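Local coordinates for thioredoxin-like protein (Bacteroides caccae ATCC 43185, PDB 4YOD) that is of unknown function but carries a C-terminal thioredoxin fold with a CxxC pair and is therefore probably a thiol-disulfide oxidoreductase, at residues I12-L17 against P53-Q58; Q22-P27 against A31-K36; D98-Y103 against E115-V120. All coordinates share one frame; numbering follows the deposited sequence.

All three contacts lie in the helical N-terminal half of the chain, apart from the thioredoxin-like half. Interaction 1 sets the irregular N-terminal segment on the start of helix 53-66, and interaction 2, which falls between its two segments in the sequence, turns the same leader into helix 27-37. Their centres are about 21 Å apart, and Leu17 CD2 touches Leu34 CD1. Interaction 3 follows later, pairing helix 90-105 with helix 114-125; its centre is about 19 Å from that of interaction 1, to which Glu57 connects it through Lys102 and Tyr103. The series thus runs from a peripheral leader to the buried helix packing.

Interaction 1. Residues I12-L17 against P53-Q58; sequences IKTFTL and PEITEQ
The N-terminal leader of the helical domain passes over the first turn of helix 53-66 here, with Thr14 and Phe15 meeting Ile55 in a small contact at the surface. Ile55 holds out two branches. Ile55 CD1 reaches the hydroxyl end of Thr14, 3.7 Å from Thr14 OG1, and lies 3.8 Å from Thr14 CB. Ile55 CG2 meets Thr14 CG2 at 3.9 Å and Phe15 CB at 4.0 Å. The side chains of Thr14 and Ile55 meet at a slant, and no hydrogen bond joins the segments, so apolar packing carries the contact.

Phe15 offers the helix its CB and then turns away: with CG anti to the backbone N (chi1 173°), the ring is directed away from Ile55, to meet the ring of Tyr38, while the side chain also touches Val42. Thr14 also touches His52, just ahead of the helix. On the helix itself, Thr56 points its CB away from the leader, and its OG1 is hydrogen-bonded to His52 O and Asn48 O, while Glu57 is engaged with helix 90-105 through Lys102 and Tyr103. Ile55 therefore presents an outer surface of a helix whose other side is already packed. The leader is an irregular N-terminal arm, packed on the outside of the helical domain through the first turn of helix 53-66.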
ATOM      1  N   ILE A  12     -17.299 -34.234  -6.651  1.00 74.26           N
ATOM      2  CA  ILE A  12     -17.043 -33.130  -7.584  1.00 72.59           C
ATOM      3  C   ILE A  12     -17.533 -31.792  -7.000  1.00 73.18           C
ATOM      4  O   ILE A  12     -18.707 -31.662  -6.646  1.00 73.43           O
ATOM      5  CB  ILE A  12     -17.694 -33.406  -8.957  1.00 76.86           C
ATOM      6  N   LYS A  13     -16.618 -30.812  -6.905  1.00 66.23           N
ATOM      7  CA  LYS A  13     -16.841 -29.459  -6.368  1.00 64.47           C
ATOM      8  C   LYS A  13     -16.523 -28.378  -7.421  1.00 65.95           C
ATOM      9  O   LYS A  13     -15.916 -28.683  -8.455  1.00 65.73           O
ATOM     10  CB  LYS A  13     -15.962 -29.226  -5.124  1.00 65.93           C
ATOM     11  CG  LYS A  13     -16.343 -30.027  -3.885  1.00 77.81           C
ATOM     12  CD  LYS A  13     -15.306 -29.784  -2.798  1.00 86.47           C
ATOM     13  CE  LYS A  13     -15.798 -30.098  -1.410  1.00 95.25           C
ATOM     14  NZ  LYS A  13     -15.251 -29.130  -0.418  1.00100.11           N
ATOM     15  N   THR A  14     -16.910 -27.110  -7.140  1.00 59.60           N
ATOM     16  CA  THR A  14     -16.651 -25.974  -8.032  1.00 57.63           C
ATOM     17  C   THR A  14     -15.162 -25.604  -7.953  1.00 56.70           C
ATOM     18  O   THR A  14     -14.538 -25.453  -8.997  1.00 56.17           O
ATOM     19  CB  THR A  14     -17.581 -24.786  -7.709  1.00 68.19           C
ATOM     20  OG1 THR A  14     -18.938 -25.232  -7.714  1.00 71.64           O
ATOM     21  CG2 THR A  14     -17.438 -23.634  -8.704  1.00 67.41           C
ATOM     22  N   PHE A  15     -14.606 -25.483  -6.723  1.00 50.32           N
ATOM     23  CA  PHE A  15     -13.200 -25.149  -6.444  1.00 47.36           C
ATOM     24  C   PHE A  15     -12.598 -26.172  -5.487  1.00 52.43           C
ATOM     25  O   PHE A  15     -13.177 -26.449  -4.437  1.00 52.67           O
ATOM     26  CB  PHE A  15     -13.050 -23.720  -5.874  1.00 46.82           C
ATOM     27  CG  PHE A  15     -11.650 -23.376  -5.410  1.00 45.97           C
ATOM     28  CD1 PHE A  15     -10.665 -23.015  -6.325  1.00 47.09           C
ATOM     29  CD2 PHE A  15     -11.311 -23.436  -4.066  1.00 46.53           C
ATOM     30  CE1 PHE A  15      -9.363 -22.738  -5.902  1.00 46.40           C
ATOM     31  CE2 PHE A  15     -10.007 -23.163  -3.645  1.00 48.45           C
ATOM     32  CZ  PHE A  15      -9.043 -22.810  -4.567  1.00 45.92           C
ATOM     33  N   THR A  16     -11.426 -26.712  -5.844  1.00 49.36           N
ATOM     34  CA  THR A  16     -10.728 -27.715  -5.038  1.00 49.83           C
ATOM     35  C   THR A  16      -9.270 -27.299  -4.809  1.00 53.37           C
ATOM     36  O   THR A  16      -8.568 -26.919  -5.745  1.00 51.71           O
ATOM     37  CB  THR A  16     -10.826 -29.110  -5.711  1.00 58.34           C
ATOM     38  OG1 THR A  16     -12.203 -29.436  -5.920  1.00 62.13           O
ATOM     39  CG2 THR A  16     -10.164 -30.220  -4.883  1.00 56.05           C
ATOM     40  N   LEU A  17      -8.834 -27.394  -3.555  1.00 52.00           N
ATOM     41  CA  LEU A  17      -7.468 -27.125  -3.132  1.00 52.84           C
ATOM     42  C   LEU A  17      -6.597 -28.370  -3.365  1.00 58.89           C
ATOM     43  O   LEU A  17      -7.108 -29.489  -3.259  1.00 57.72           O
ATOM     44  CB  LEU A  17      -7.436 -26.733  -1.642  1.00 53.18           C
ATOM     45  CG  LEU A  17      -7.662 -25.269  -1.312  1.00 57.46           C
ATOM     46  CD1 LEU A  17      -8.043 -25.098   0.135  1.00 58.17           C
ATOM     47  CD2 LEU A  17      -6.424 -24.453  -1.597  1.00 60.08           C
ATOM     48  N   PRO A  53     -19.349 -16.486  -9.424  1.00 39.96           N
ATOM     49  CA  PRO A  53     -18.424 -15.457  -8.925  1.00 37.80           C
ATOM     50  C   PRO A  53     -18.280 -15.442  -7.394  1.00 40.17           C
ATOM     51  O   PRO A  53     -17.234 -15.036  -6.904  1.00 38.87           O
ATOM     52  CB  PRO A  53     -19.034 -14.152  -9.440  1.00 40.20           C
ATOM     53  CG  PRO A  53     -20.467 -14.425  -9.545  1.00 45.71           C
ATOM     54  CD  PRO A  53     -20.597 -15.875  -9.925  1.00 42.39           C
ATOM     55  N   GLU A  54     -19.314 -15.876  -6.641  1.00 36.55           N
ATOM     56  CA  GLU A  54     -19.256 -15.902  -5.168  1.00 35.28           C
ATOM     57  C   GLU A  54     -18.178 -16.884  -4.705  1.00 35.81           C
ATOM     58  O   GLU A  54     -17.379 -16.535  -3.836  1.00 34.85           O
ATOM     59  CB  GLU A  54     -20.615 -16.257  -4.539  1.00 38.00           C
ATOM     60  CG  GLU A  54     -21.710 -15.233  -4.789  1.00 48.83           C
ATOM     61  CD  GLU A  54     -22.344 -15.249  -6.169  1.00 61.62           C
ATOM     62  OE1 GLU A  54     -22.175 -16.250  -6.908  1.00 47.64           O
ATOM     63  OE2 GLU A  54     -23.042 -14.263  -6.495  1.00 47.94           O
ATOM     64  N   ILE A  55     -18.102 -18.055  -5.350  1.00 31.32           N
ATOM     65  CA  ILE A  55     -17.097 -19.084  -5.066  1.00 31.67           C
ATOM     66  C   ILE A  55     -15.688 -18.622  -5.515  1.00 36.40           C
ATOM     67  O   ILE A  55     -14.729 -18.712  -4.735  1.00 36.19           O
ATOM     68  CB  ILE A  55     -17.490 -20.438  -5.712  1.00 35.29           C
ATOM     69  CG1 ILE A  55     -18.737 -21.022  -4.973  1.00 36.50           C
ATOM     70  CG2 ILE A  55     -16.300 -21.421  -5.648  1.00 36.01           C
ATOM     71  CD1 ILE A  55     -19.401 -22.264  -5.613  1.00 42.33           C
ATOM     72  N   THR A  56     -15.570 -18.147  -6.765  1.00 31.87           N
ATOM     73  CA  THR A  56     -14.305 -17.687  -7.325  1.00 31.26           C
ATOM     74  C   THR A  56     -13.720 -16.507  -6.512  1.00 32.57           C
ATOM     75  O   THR A  56     -12.517 -16.500  -6.251  1.00 30.81           O
ATOM     76  CB  THR A  56     -14.483 -17.315  -8.802  1.00 38.47           C
ATOM     77  OG1 THR A  56     -15.229 -18.354  -9.431  1.00 39.43           O
ATOM     78  CG2 THR A  56     -13.144 -17.125  -9.521  1.00 37.97           C
ATOM     79  N   GLU A  57     -14.556 -15.519  -6.119  1.00 28.44           N
ATOM     80  CA  GLU A  57     -14.030 -14.365  -5.385  1.00 27.96           C
ATOM     81  C   GLU A  57     -13.534 -14.790  -3.981  1.00 31.78           C
ATOM     82  O   GLU A  57     -12.490 -14.312  -3.541  1.00 31.55           O
ATOM     83  CB  GLU A  57     -15.076 -13.239  -5.300  1.00 29.42           C
ATOM     84  CG  GLU A  57     -14.612 -11.976  -4.583  1.00 31.98           C
ATOM     85  CD  GLU A  57     -15.535 -10.788  -4.789  1.00 47.27           C
ATOM     86  OE1 GLU A  57     -16.511 -10.906  -5.562  1.00 42.44           O
ATOM     87  OE2 GLU A  57     -15.282  -9.731  -4.176  1.00 43.24           O
ATOM     88  N   GLN A  58     -14.248 -15.718  -3.311  1.00 29.12           N
ATOM     89  CA  GLN A  58     -13.816 -16.190  -1.997  1.00 27.96           C
ATOM     90  C   GLN A  58     -12.489 -16.959  -2.114  1.00 31.13           C
ATOM     91  O   GLN A  58     -11.634 -16.814  -1.240  1.00 28.76           O
ATOM     92  CB  GLN A  58     -14.898 -17.020  -1.293  1.00 29.66           C
ATOM     93  CG  GLN A  58     -14.586 -17.354   0.177  1.00 33.31           C
ATOM     94  CD  GLN A  58     -14.127 -16.169   0.998  1.00 40.11           C
ATOM     95  OE1 GLN A  58     -14.715 -15.080   0.967  1.00 36.15           O
ATOM     96  NE2 GLN A  58     -13.059 -16.364   1.761  1.00 34.52           N
TER

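Interaction 2. Residues Q22-P27 against A31-K36; sequences QIMVAP and AEFLVK
Met24, a selenomethionine in this crystal, reaches from the loop before helix 27-37 to Phe33 on that helix. Its CB points toward the helix, CG continues the same way, and the chain stays extended as far as the selenium. Met24 SE then comes to rest beside the root of the aromatic side chain, 3.7 Å from Phe33 CB and 4.0 Å from Phe33 CG. At chi3 (-119°) the chain bends, and the terminal methyl turns to the CD1-CE1 bond of the ring, where Met24 CE is 3.7 Å from Phe33 CD1 and 4.2 Å from Phe33 CE1. Met24 SE stands 4.8 Å from the centroid of the Phe33 ring and 47° off its normal, an oblique Met-aromatic contact. Taken as whole side chains, the two cross at about a right angle.

The Phe33 ring also stacks with that of His37, one turn further along the chain, and touches Ile20 of the leader; it thereby joins the loop to the helix that follows it. Ala26 occupies the N-cap position of helix 27-37, and the first turn closes when Ala31 N donates to Pro27 O over 2.9 Å, at a nearly straight 164°. Ala31 CB lies 3.5 Å from the same oxygen, Pro27 O. Arg30 NH1, in that turn, reaches back to hydrogen-bond Met24 O, so that the backbone of the loop is held as well as its side chain. One turn further along, Lys36 NZ forms a salt bridge with Glu32 OE2, approaching at 2.8 Å from above the carboxylate plane.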
ATOM      1  N   GLN A  22       1.829 -35.596   3.766  1.00 59.53           N
ATOM      2  CA  GLN A  22       2.117 -35.803   5.195  1.00 60.56           C
ATOM      3  C   GLN A  22       3.620 -35.673   5.517  1.00 65.24           C
ATOM      4  O   GLN A  22       3.957 -35.279   6.635  1.00 66.03           O
ATOM      5  CB  GLN A  22       1.587 -37.164   5.687  1.00 63.53           C
ATOM      6  CG  GLN A  22       1.161 -37.155   7.163  1.00 72.16           C
ATOM      7  CD  GLN A  22       0.783 -38.517   7.736  1.00 81.54           C
ATOM      8  OE1 GLN A  22       1.533 -39.500   7.640  1.00 69.17           O
ATOM      9  NE2 GLN A  22      -0.358 -38.588   8.424  1.00 75.62           N
ATOM     10  N   ILE A  23       4.515 -35.975   4.540  1.00 60.99           N
ATOM     11  CA  ILE A  23       5.983 -35.875   4.684  1.00 61.32           C
ATOM     12  C   ILE A  23       6.410 -34.412   4.871  1.00 60.85           C
ATOM     13  O   ILE A  23       7.478 -34.151   5.440  1.00 61.49           O
ATOM     14  CB  ILE A  23       6.769 -36.526   3.510  1.00 65.22           C
ATOM     15  CG1 ILE A  23       6.210 -36.094   2.123  1.00 63.26           C
ATOM     16  CG2 ILE A  23       6.848 -38.049   3.677  1.00 68.45           C
ATOM     17  CD1 ILE A  23       7.249 -35.845   1.065  1.00 69.15           C
HETATM   18  N   MSE A  24       5.585 -33.468   4.385  1.00 51.94           N
HETATM   19  CA  MSE A  24       5.863 -32.048   4.536  1.00 50.28           C
HETATM   20  C   MSE A  24       5.412 -31.605   5.918  1.00 54.72           C
HETATM   21  O   MSE A  24       4.230 -31.333   6.146  1.00 53.99           O
HETATM   22  CB  MSE A  24       5.207 -31.230   3.423  1.00 49.62           C
HETATM   23  CG  MSE A  24       6.187 -30.817   2.360  1.00 56.28           C
HETATM   24 SE   MSE A  24       5.254 -29.813   1.010  0.75 61.50          SE
HETATM   25  CE  MSE A  24       5.605 -31.019  -0.509  1.00 58.42           C
ATOM     26  N   VAL A  25       6.368 -31.584   6.840  1.00 52.12           N
ATOM     27  CA  VAL A  25       6.191 -31.271   8.249  1.00 53.92           C
ATOM     28  C   VAL A  25       6.497 -29.786   8.510  1.00 60.70           C
ATOM     29  O   VAL A  25       5.729 -29.124   9.218  1.00 61.64           O
ATOM     30  CB  VAL A  25       7.114 -32.206   9.086  1.00 60.43           C
ATOM     31  CG1 VAL A  25       7.133 -31.818  10.559  1.00 62.17           C
ATOM     32  CG2 VAL A  25       6.719 -33.674   8.915  1.00 60.99           C
ATOM     33  N   ALA A  26       7.624 -29.279   7.963  1.00 56.92           N
ATOM     34  CA  ALA A  26       8.092 -27.912   8.170  1.00 56.84           C
ATOM     35  C   ALA A  26       7.037 -26.873   7.727  1.00 61.42           C
ATOM     36  O   ALA A  26       6.648 -26.856   6.548  1.00 59.42           O
ATOM     37  CB  ALA A  26       9.408 -27.689   7.435  1.00 57.69           C
ATOM     38  N   PRO A  27       6.550 -26.016   8.667  1.00 59.61           N
ATOM     39  CA  PRO A  27       5.518 -25.019   8.304  1.00 57.29           C
ATOM     40  C   PRO A  27       5.864 -24.192   7.065  1.00 57.82           C
ATOM     41  O   PRO A  27       4.968 -23.942   6.258  1.00 55.21           O
ATOM     42  CB  PRO A  27       5.425 -24.129   9.545  1.00 60.28           C
ATOM     43  CG  PRO A  27       5.856 -25.005  10.670  1.00 67.57           C
ATOM     44  CD  PRO A  27       6.889 -25.938  10.107  1.00 64.01           C
ATOM     45  N   ALA A  31       3.467 -23.897   3.807  1.00 41.58           N
ATOM     46  CA  ALA A  31       2.991 -22.582   3.363  1.00 40.05           C
ATOM     47  C   ALA A  31       3.386 -22.347   1.908  1.00 43.61           C
ATOM     48  O   ALA A  31       2.548 -21.897   1.124  1.00 41.69           O
ATOM     49  CB  ALA A  31       3.558 -21.482   4.255  1.00 41.16           C
ATOM     50  N   GLU A  32       4.645 -22.704   1.541  1.00 41.01           N
ATOM     51  CA  GLU A  32       5.187 -22.588   0.178  1.00 39.86           C
ATOM     52  C   GLU A  32       4.407 -23.497  -0.796  1.00 42.84           C
ATOM     53  O   GLU A  32       4.038 -23.035  -1.879  1.00 41.19           O
ATOM     54  CB  GLU A  32       6.693 -22.921   0.156  1.00 42.27           C
ATOM     55  CG  GLU A  32       7.351 -22.700  -1.198  1.00 55.58           C
ATOM     56  CD  GLU A  32       8.814 -23.089  -1.312  1.00 88.76           C
ATOM     57  OE1 GLU A  32       9.212 -24.134  -0.744  1.00 85.37           O
ATOM     58  OE2 GLU A  32       9.554 -22.369  -2.022  1.00 86.82           O
ATOM     59  N   PHE A  33       4.147 -24.772  -0.414  1.00 40.09           N
ATOM     60  CA  PHE A  33       3.392 -25.710  -1.261  1.00 40.24           C
ATOM     61  C   PHE A  33       1.977 -25.170  -1.571  1.00 41.10           C
ATOM     62  O   PHE A  33       1.529 -25.239  -2.716  1.00 38.39           O
ATOM     63  CB  PHE A  33       3.287 -27.105  -0.609  1.00 44.67           C
ATOM     64  CG  PHE A  33       2.599 -28.122  -1.494  1.00 47.26           C
ATOM     65  CD1 PHE A  33       3.323 -28.863  -2.423  1.00 51.54           C
ATOM     66  CD2 PHE A  33       1.219 -28.301  -1.435  1.00 49.33           C
ATOM     67  CE1 PHE A  33       2.685 -29.783  -3.260  1.00 52.92           C
ATOM     68  CE2 PHE A  33       0.579 -29.210  -2.284  1.00 53.06           C
ATOM     69  CZ  PHE A  33       1.318 -29.949  -3.186  1.00 51.91           C
ATOM     70  N   LEU A  34       1.287 -24.656  -0.545  1.00 38.80           N
ATOM     71  CA  LEU A  34      -0.077 -24.141  -0.655  1.00 39.06           C
ATOM     72  C   LEU A  34      -0.154 -22.965  -1.635  1.00 40.02           C
ATOM     73  O   LEU A  34      -1.075 -22.926  -2.451  1.00 39.30           O
ATOM     74  CB  LEU A  34      -0.597 -23.740   0.735  1.00 40.52           C
ATOM     75  CG  LEU A  34      -2.100 -23.442   0.892  1.00 46.33           C
ATOM     76  CD1 LEU A  34      -2.982 -24.563   0.301  1.00 47.63           C
ATOM     77  CD2 LEU A  34      -2.450 -23.219   2.358  1.00 49.72           C
ATOM     78  N   VAL A  35       0.821 -22.037  -1.578  1.00 34.64           N
ATOM     79  CA  VAL A  35       0.870 -20.879  -2.462  1.00 32.17           C
ATOM     80  C   VAL A  35       1.125 -21.328  -3.914  1.00 36.69           C
ATOM     81  O   VAL A  35       0.380 -20.928  -4.814  1.00 36.21           O
ATOM     82  CB  VAL A  35       1.927 -19.841  -1.971  1.00 35.22           C
ATOM     83  CG1 VAL A  35       2.353 -18.885  -3.082  1.00 33.33           C
ATOM     84  CG2 VAL A  35       1.422 -19.052  -0.761  1.00 35.12           C
ATOM     85  N   LYS A  36       2.150 -22.159  -4.136  1.00 33.86           N
ATOM     86  CA  LYS A  36       2.570 -22.566  -5.467  1.00 34.54           C
ATOM     87  C   LYS A  36       1.536 -23.385  -6.241  1.00 38.50           C
ATOM     88  O   LYS A  36       1.408 -23.176  -7.446  1.00 37.83           O
ATOM     89  CB  LYS A  36       3.894 -23.332  -5.393  1.00 39.27           C
ATOM     90  CG  LYS A  36       5.091 -22.372  -5.288  1.00 60.32           C
ATOM     91  CD  LYS A  36       6.412 -23.082  -5.003  1.00 74.94           C
ATOM     92  CE  LYS A  36       7.560 -22.102  -4.926  1.00 84.88           C
ATOM     93  NZ  LYS A  36       8.866 -22.783  -4.721  1.00 92.43           N
TER

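Interaction 3. Residues D98-Y103 against E115-V120; sequences DLADKY and EFYIPV
The Tyr117 ring lies obliquely against the backbone of helix 90-105, with Tyr117 CD1 3.8 Å from Ala100 O and Tyr117 CE1 3.8 Å from Asp101 N. A second ring, that of Tyr105, meets it with the planes about 35° apart. This is antiparallel helix packing in the core of the helical domain: the local axes of 98-103 and 115-120 run at 158° and pass 10.2 Å apart. Ala100 and Tyr117 have the nearest CA atoms across the pair, 6.8 Å apart, and Trp60 of helix 53-66 also touches Ala100.

Tyr117 CG is anti to the backbone N (chi1 -168°), a setting that sends the ring across to the opposing helix. Tyr117 OH lies 3.9 Å from Asp101 CB but is hydrogen-bonded to Arg141 NH1, which also forms a salt bridge with Asp101 OD2. Arg141 NH1 thus bridges a side chain from each helix, Asp101 and Tyr117, and its charge is likely to favour the ionised carboxylate. One turn after Tyr117, Val120 straddles the alanine methyl: Ala100 CB is 3.8 Å from Val120 CG1 and 3.9 Å from Val120 CG2.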
ATOM      1  N   ASP A  98      -9.297  -7.480 -11.995  1.00 26.30           N
ATOM      2  CA  ASP A  98     -10.235  -6.568 -11.318  1.00 27.95           C
ATOM      3  C   ASP A  98     -10.341  -6.946  -9.833  1.00 30.43           C
ATOM      4  O   ASP A  98     -10.352  -6.049  -8.984  1.00 30.29           O
ATOM      5  CB  ASP A  98     -11.607  -6.568 -11.985  1.00 32.29           C
ATOM      6  CG  ASP A  98     -12.613  -5.676 -11.287  1.00 50.28           C
ATOM      7  OD1 ASP A  98     -12.466  -4.430 -11.376  1.00 52.32           O
ATOM      8  OD2 ASP A  98     -13.519  -6.220 -10.609  1.00 60.14           O
ATOM      9  N   LEU A  99     -10.374  -8.263  -9.508  1.00 27.80           N
ATOM     10  CA  LEU A  99     -10.355  -8.717  -8.109  1.00 27.30           C
ATOM     11  C   LEU A  99      -9.059  -8.279  -7.403  1.00 29.61           C
ATOM     12  O   LEU A  99      -9.108  -7.911  -6.233  1.00 29.50           O
ATOM     13  CB  LEU A  99     -10.486 -10.243  -7.992  1.00 27.35           C
ATOM     14  CG  LEU A  99     -11.858 -10.876  -8.305  1.00 31.49           C
ATOM     15  CD1 LEU A  99     -11.822 -12.343  -8.006  1.00 30.45           C
ATOM     16  CD2 LEU A  99     -12.998 -10.236  -7.502  1.00 35.10           C
ATOM     17  N   ALA A 100      -7.899  -8.345  -8.112  1.00 26.37           N
ATOM     18  CA  ALA A 100      -6.591  -7.911  -7.581  1.00 26.12           C
ATOM     19  C   ALA A 100      -6.632  -6.427  -7.218  1.00 29.34           C
ATOM     20  O   ALA A 100      -6.152  -6.065  -6.159  1.00 30.06           O
ATOM     21  CB  ALA A 100      -5.489  -8.178  -8.593  1.00 26.59           C
ATOM     22  N   ASP A 101      -7.280  -5.589  -8.041  1.00 26.64           N
ATOM     23  CA  ASP A 101      -7.457  -4.154  -7.762  1.00 26.67           C
ATOM     24  C   ASP A 101      -8.337  -4.004  -6.494  1.00 32.12           C
ATOM     25  O   ASP A 101      -7.891  -3.433  -5.489  1.00 32.96           O
ATOM     26  CB  ASP A 101      -8.087  -3.456  -8.997  1.00 28.25           C
ATOM     27  CG  ASP A 101      -8.429  -1.976  -8.891  1.00 41.18           C
ATOM     28  OD1 ASP A 101      -8.106  -1.359  -7.858  1.00 42.61           O
ATOM     29  OD2 ASP A 101      -8.951  -1.418  -9.874  1.00 49.41           O
ATOM     30  N   LYS A 102      -9.553  -4.594  -6.517  1.00 28.81           N
ATOM     31  CA  LYS A 102     -10.518  -4.540  -5.413  1.00 28.54           C
ATOM     32  C   LYS A 102      -9.907  -4.891  -4.042  1.00 31.07           C
ATOM     33  O   LYS A 102     -10.215  -4.218  -3.061  1.00 31.20           O
ATOM     34  CB  LYS A 102     -11.705  -5.488  -5.698  1.00 31.77           C
ATOM     35  CG  LYS A 102     -12.829  -5.431  -4.675  1.00 39.46           C
ATOM     36  CD  LYS A 102     -14.000  -6.293  -5.109  1.00 44.28           C
ATOM     37  CE  LYS A 102     -15.097  -6.336  -4.066  1.00 52.56           C
ATOM     38  NZ  LYS A 102     -16.255  -7.149  -4.535  1.00 53.80           N
ATOM     39  N   TYR A 103      -9.055  -5.920  -3.966  1.00 26.86           N
ATOM     40  CA  TYR A 103      -8.532  -6.336  -2.667  1.00 27.25           C
ATOM     41  C   TYR A 103      -7.119  -5.843  -2.350  1.00 31.53           C
ATOM     42  O   TYR A 103      -6.834  -5.588  -1.182  1.00 31.44           O
ATOM     43  CB  TYR A 103      -8.589  -7.866  -2.552  1.00 27.92           C
ATOM     44  CG  TYR A 103     -10.017  -8.335  -2.396  1.00 31.60           C
ATOM     45  CD1 TYR A 103     -10.672  -8.236  -1.170  1.00 34.38           C
ATOM     46  CD2 TYR A 103     -10.745  -8.798  -3.493  1.00 32.00           C
ATOM     47  CE1 TYR A 103     -12.011  -8.598  -1.033  1.00 35.42           C
ATOM     48  CE2 TYR A 103     -12.079  -9.190  -3.359  1.00 33.29           C
ATOM     49  CZ  TYR A 103     -12.710  -9.064  -2.132  1.00 40.66           C
ATOM     50  OH  TYR A 103     -14.021  -9.424  -1.974  1.00 42.59           O
ATOM     51  N   GLU A 115       2.970  -4.319  -2.448  1.00 24.97           N
ATOM     52  CA  GLU A 115       3.986  -5.299  -2.848  1.00 25.38           C
ATOM     53  C   GLU A 115       3.331  -6.555  -3.497  1.00 29.04           C
ATOM     54  O   GLU A 115       3.984  -7.236  -4.279  1.00 28.90           O
ATOM     55  CB  GLU A 115       4.893  -5.684  -1.680  1.00 27.42           C
ATOM     56  CG  GLU A 115       5.936  -4.613  -1.327  1.00 32.25           C
ATOM     57  CD  GLU A 115       6.857  -4.137  -2.437  1.00 46.88           C
ATOM     58  OE1 GLU A 115       7.449  -4.990  -3.140  1.00 38.41           O
ATOM     59  OE2 GLU A 115       7.017  -2.902  -2.581  1.00 40.68           O
ATOM     60  N   PHE A 116       2.041  -6.829  -3.222  1.00 24.62           N
ATOM     61  CA  PHE A 116       1.377  -7.938  -3.907  1.00 23.98           C
ATOM     62  C   PHE A 116       0.736  -7.439  -5.206  1.00 27.69           C
ATOM     63  O   PHE A 116       0.595  -8.200  -6.155  1.00 26.63           O
ATOM     64  CB  PHE A 116       0.320  -8.603  -3.005  1.00 25.88           C
ATOM     65  CG  PHE A 116       0.753  -9.342  -1.753  1.00 28.23           C
ATOM     66  CD1 PHE A 116       2.090  -9.669  -1.537  1.00 31.19           C
ATOM     67  CD2 PHE A 116      -0.188  -9.770  -0.820  1.00 31.49           C
ATOM     68  CE1 PHE A 116       2.479 -10.363  -0.384  1.00 33.66           C
ATOM     69  CE2 PHE A 116       0.206 -10.468   0.331  1.00 35.58           C
ATOM     70  CZ  PHE A 116       1.536 -10.744   0.542  1.00 33.58           C
ATOM     71  N   TYR A 117       0.333  -6.156  -5.260  1.00 25.20           N
ATOM     72  CA  TYR A 117      -0.298  -5.611  -6.452  1.00 24.16           C
ATOM     73  C   TYR A 117       0.716  -5.309  -7.583  1.00 26.21           C
ATOM     74  O   TYR A 117       0.364  -5.472  -8.755  1.00 24.63           O
ATOM     75  CB  TYR A 117      -1.119  -4.362  -6.101  1.00 25.16           C
ATOM     76  CG  TYR A 117      -2.030  -3.925  -7.222  1.00 26.00           C
ATOM     77  CD1 TYR A 117      -2.981  -4.796  -7.760  1.00 26.00           C
ATOM     78  CD2 TYR A 117      -1.953  -2.642  -7.743  1.00 26.71           C
ATOM     79  CE1 TYR A 117      -3.802  -4.405  -8.813  1.00 25.39           C
ATOM     80  CE2 TYR A 117      -2.825  -2.217  -8.742  1.00 27.21           C
ATOM     81  CZ  TYR A 117      -3.748  -3.100  -9.275  1.00 29.45           C
ATOM     82  OH  TYR A 117      -4.521  -2.669 -10.328  1.00 32.16           O
ATOM     83  N   ILE A 118       1.961  -4.882  -7.248  1.00 23.48           N
ATOM     84  CA  ILE A 118       3.013  -4.585  -8.250  1.00 22.21           C
ATOM     85  C   ILE A 118       3.226  -5.788  -9.238  1.00 27.67           C
ATOM     86  O   ILE A 118       3.111  -5.518 -10.439  1.00 25.61           O
ATOM     87  CB  ILE A 118       4.316  -4.102  -7.581  1.00 25.24           C
ATOM     88  CG1 ILE A 118       4.140  -2.614  -7.128  1.00 26.37           C
ATOM     89  CG2 ILE A 118       5.548  -4.259  -8.501  1.00 25.62           C
ATOM     90  CD1 ILE A 118       5.145  -2.144  -6.035  1.00 31.77           C
ATOM     91  N   PRO A 119       3.421  -7.091  -8.825  1.00 25.70           N
ATOM     92  CA  PRO A 119       3.515  -8.172  -9.842  1.00 25.77           C
ATOM     93  C   PRO A 119       2.242  -8.314 -10.707  1.00 28.44           C
ATOM     94  O   PRO A 119       2.367  -8.687 -11.870  1.00 27.66           O
ATOM     95  CB  PRO A 119       3.776  -9.445  -9.019  1.00 28.10           C
ATOM     96  CG  PRO A 119       3.416  -9.108  -7.620  1.00 31.39           C
ATOM     97  CD  PRO A 119       3.637  -7.624  -7.463  1.00 26.66           C
ATOM     98  N   VAL A 120       1.035  -7.990 -10.177  1.00 24.83           N
ATOM     99  CA  VAL A 120      -0.200  -7.990 -11.005  1.00 24.14           C
ATOM    100  C   VAL A 120      -0.053  -6.932 -12.138  1.00 26.50           C
ATOM    101  O   VAL A 120      -0.333  -7.241 -13.286  1.00 23.59           O
ATOM    102  CB  VAL A 120      -1.511  -7.751 -10.210  1.00 26.22           C
ATOM    103  CG1 VAL A 120      -2.733  -7.834 -11.131  1.00 26.36           C
ATOM    104  CG2 VAL A 120      -1.652  -8.735  -9.041  1.00 26.04           C
TER